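Local coordinates for putrescine aminotransferase (Halomonas elongata DSM 2581, PDB 6GWI) that transfers amino groups as a pyridoxal-phosphate-dependent class-III aminotransferase, probably using putrescine or related amines as donors, at the pyridoxal-5'-phosphate site. Numbering follows the deposited sequence. Chains: chain A/B, Putrescine aminotransferase.

The pyridoxal-5'-phosphate site. Residues chain A 116-118, 121, 150-152, 223, 256, 258-259, 285; chain B 318-319. With PLP (pyridoxal-5'-phosphate), chain C.
The cofactor pocket of this class-III, fold-type I aminotransferase lies at the dimer interface, between the N-terminal end of helix 117-134 of chain A and a loop of chain B, and buries nearly all of the PLP. The catalytic A:Lys285 is joined covalently to the cofactor, NZ to PLP C4A at 1.4 Å, as the internal aldimine; its chain runs extended and then bends at the last torsion (chi4 89°) to reach the imine carbon C4A. The pyridine ring is sandwiched. A:Val258 lays CG1 over one face, 3.7 Å from the PLP ring centroid, while A:Tyr150, with CG anti to its backbone N (chi1 -170°), drives its CD2-CE2 edge into the other, the planes of the A:Tyr150 and PLP rings 83° apart. At the N1 end of the ring, opposite C4, A:Asp256 OD2 hydrogen-bonds PLP N1 at 2.8 Å, which would favour a protonated pyridine nitrogen and so strengthen the ring as an electron sink. That oxygen also accepts A:His151 ND1 through its anti lone pair, almost straight, and A:Asn121 ND2 from above the carboxylate plane; A:Val258 N holds OD1. PLP O2P takes both the N and OG of A:Ser118, the hydroxyl at 2.6 Å, and A:Gly117 N binds PLP O3P at 2.9 Å, so the helix start probably helps to offset the phosphate charge. From the other subunit, B:Thr319 grips PLP O1P with its backbone N and with OG1 at 2.7 Å. Water 2 links A:Tyr150 OH to PLP O1P, and water 1 links the phenolic O3 to A:Glu223 OE1.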
# COMPACT_ATOMS: atom_id res chain seq x y z
N SER A 116 3.02 2.80 -1.26
CA SER A 116 4.03 2.36 -0.32
C SER A 116 5.18 1.70 -1.06
O SER A 116 5.06 1.32 -2.22
CB SER A 116 3.44 1.38 0.70
OG SER A 116 2.98 0.22 0.04
N GLY A 117 6.30 1.54 -0.34
CA GLY A 117 7.40 0.76 -0.88
C GLY A 117 7.06 -0.70 -1.02
O GLY A 117 7.55 -1.37 -1.93
N SER A 118 6.20 -1.22 -0.14
CA SER A 118 5.77 -2.61 -0.26
C SER A 118 4.97 -2.81 -1.55
O SER A 118 5.27 -3.72 -2.33
CB SER A 118 4.94 -3.02 0.96
OG SER A 118 5.73 -3.12 2.13
N ASN A 121 7.11 -2.92 -4.59
CA ASN A 121 7.77 -4.19 -4.87
C ASN A 121 6.80 -5.25 -5.39
O ASN A 121 7.20 -6.11 -6.18
CB ASN A 121 8.52 -4.67 -3.63
CG ASN A 121 9.90 -4.04 -3.50
OD1 ASN A 121 10.75 -4.22 -4.37
ND2 ASN A 121 10.11 -3.27 -2.44
N TYR A 150 15.50 -6.44 2.78
CA TYR A 150 14.15 -6.01 3.14
C TYR A 150 13.52 -5.34 1.94
O TYR A 150 14.04 -4.34 1.43
CB TYR A 150 14.16 -5.06 4.34
CG TYR A 150 12.76 -4.82 4.85
CD1 TYR A 150 12.16 -5.69 5.75
CD2 TYR A 150 12.02 -3.73 4.40
CE1 TYR A 150 10.87 -5.48 6.21
CE2 TYR A 150 10.73 -3.52 4.85
CZ TYR A 150 10.16 -4.40 5.75
OH TYR A 150 8.87 -4.18 6.19
N HIS A 151 12.38 -5.88 1.50
CA HIS A 151 11.67 -5.36 0.34
C HIS A 151 10.19 -5.14 0.64
O HIS A 151 9.38 -5.10 -0.29
CB HIS A 151 11.85 -6.30 -0.86
CG HIS A 151 13.28 -6.46 -1.29
ND1 HIS A 151 14.02 -5.41 -1.79
CD2 HIS A 151 14.10 -7.53 -1.28
CE1 HIS A 151 15.23 -5.83 -2.07
NE2 HIS A 151 15.31 -7.11 -1.78
N GLY A 152 9.83 -4.99 1.91
CA GLY A 152 8.48 -4.64 2.29
C GLY A 152 7.79 -5.75 3.06
O GLY A 152 8.39 -6.76 3.44
N GLU A 223 18.86 -3.88 -2.59
CA GLU A 223 19.08 -2.52 -2.12
C GLU A 223 20.52 -2.13 -2.42
O GLU A 223 21.43 -2.91 -2.10
CB GLU A 223 18.82 -2.43 -0.61
CG GLU A 223 17.47 -2.98 -0.14
CD GLU A 223 17.46 -3.31 1.35
OE1 GLU A 223 17.46 -2.38 2.18
OE2 GLU A 223 17.48 -4.52 1.69
N ASP A 256 16.25 -1.55 -5.42
CA ASP A 256 15.24 -1.11 -4.46
C ASP A 256 15.75 0.16 -3.78
O ASP A 256 16.63 0.09 -2.91
CB ASP A 256 14.94 -2.20 -3.44
CG ASP A 256 13.77 -1.84 -2.52
OD1 ASP A 256 13.49 -0.63 -2.35
OD2 ASP A 256 13.14 -2.77 -1.97
N VAL A 258 13.96 2.41 -1.97
CA VAL A 258 12.99 2.97 -1.03
C VAL A 258 13.69 3.74 0.08
O VAL A 258 13.22 4.81 0.49
CB VAL A 258 12.08 1.85 -0.48
CG1 VAL A 258 11.24 2.36 0.69
CG2 VAL A 258 11.16 1.34 -1.59
N ILE A 259 14.82 3.22 0.57
CA ILE A 259 15.62 3.95 1.55
C ILE A 259 16.70 4.80 0.88
O ILE A 259 16.93 5.94 1.27
CB ILE A 259 16.25 2.97 2.57
CG1 ILE A 259 15.25 2.64 3.67
CG2 ILE A 259 17.55 3.55 3.16
CD1 ILE A 259 15.75 1.62 4.68
N LYS A 285 9.10 6.47 0.91
CA LYS A 285 9.78 7.13 2.02
C LYS A 285 10.19 8.56 1.68
O LYS A 285 9.35 9.47 1.72
CB LYS A 285 10.99 6.29 2.46
CG LYS A 285 10.59 5.03 3.22
CD LYS A 285 11.77 4.29 3.84
CE LYS A 285 11.28 3.14 4.73
NZ LYS A 285 11.08 1.84 4.01
N PHE B 318 3.80 -1.59 7.76
CA PHE B 318 4.21 -0.67 6.71
C PHE B 318 4.64 0.67 7.30
O PHE B 318 4.07 1.14 8.28
CB PHE B 318 3.05 -0.47 5.72
CG PHE B 318 2.48 -1.76 5.21
CD1 PHE B 318 3.05 -2.41 4.12
CD2 PHE B 318 1.40 -2.35 5.85
CE1 PHE B 318 2.53 -3.61 3.67
CE2 PHE B 318 0.88 -3.56 5.40
CZ PHE B 318 1.44 -4.18 4.31
N THR B 319 5.66 1.26 6.67
CA THR B 319 6.19 2.56 7.07
C THR B 319 5.08 3.55 7.37
O THR B 319 5.12 4.26 8.37
CB THR B 319 7.12 3.10 5.97
OG1 THR B 319 8.24 2.23 5.80
CG2 THR B 319 7.61 4.48 6.30
N1 PLP C . 12.06 -1.70 0.41
C2 PLP C . 12.99 -1.19 1.29
C2A PLP C . 14.45 -1.23 0.91
C3 PLP C . 12.58 -0.63 2.50
O3 PLP C . 13.52 -0.13 3.36
C4 PLP C . 11.22 -0.59 2.83
C4A PLP C . 10.75 0.44 3.83
C5 PLP C . 10.30 -1.12 1.94
C6 PLP C . 10.72 -1.67 0.73
C5A PLP C . 8.82 -1.11 2.26
O4P PLP C . 8.25 0.18 2.14
P PLP C . 6.85 0.46 2.88
O1P PLP C . 7.06 0.32 4.37
O2P PLP C . 5.83 -0.56 2.41
O3P PLP C . 6.39 1.87 2.56
O HOH W 1 15.61 -1.81 4.17
O HOH W 2 7.19 -2.44 5.35
O HOH W 3 7.35 4.40 2.53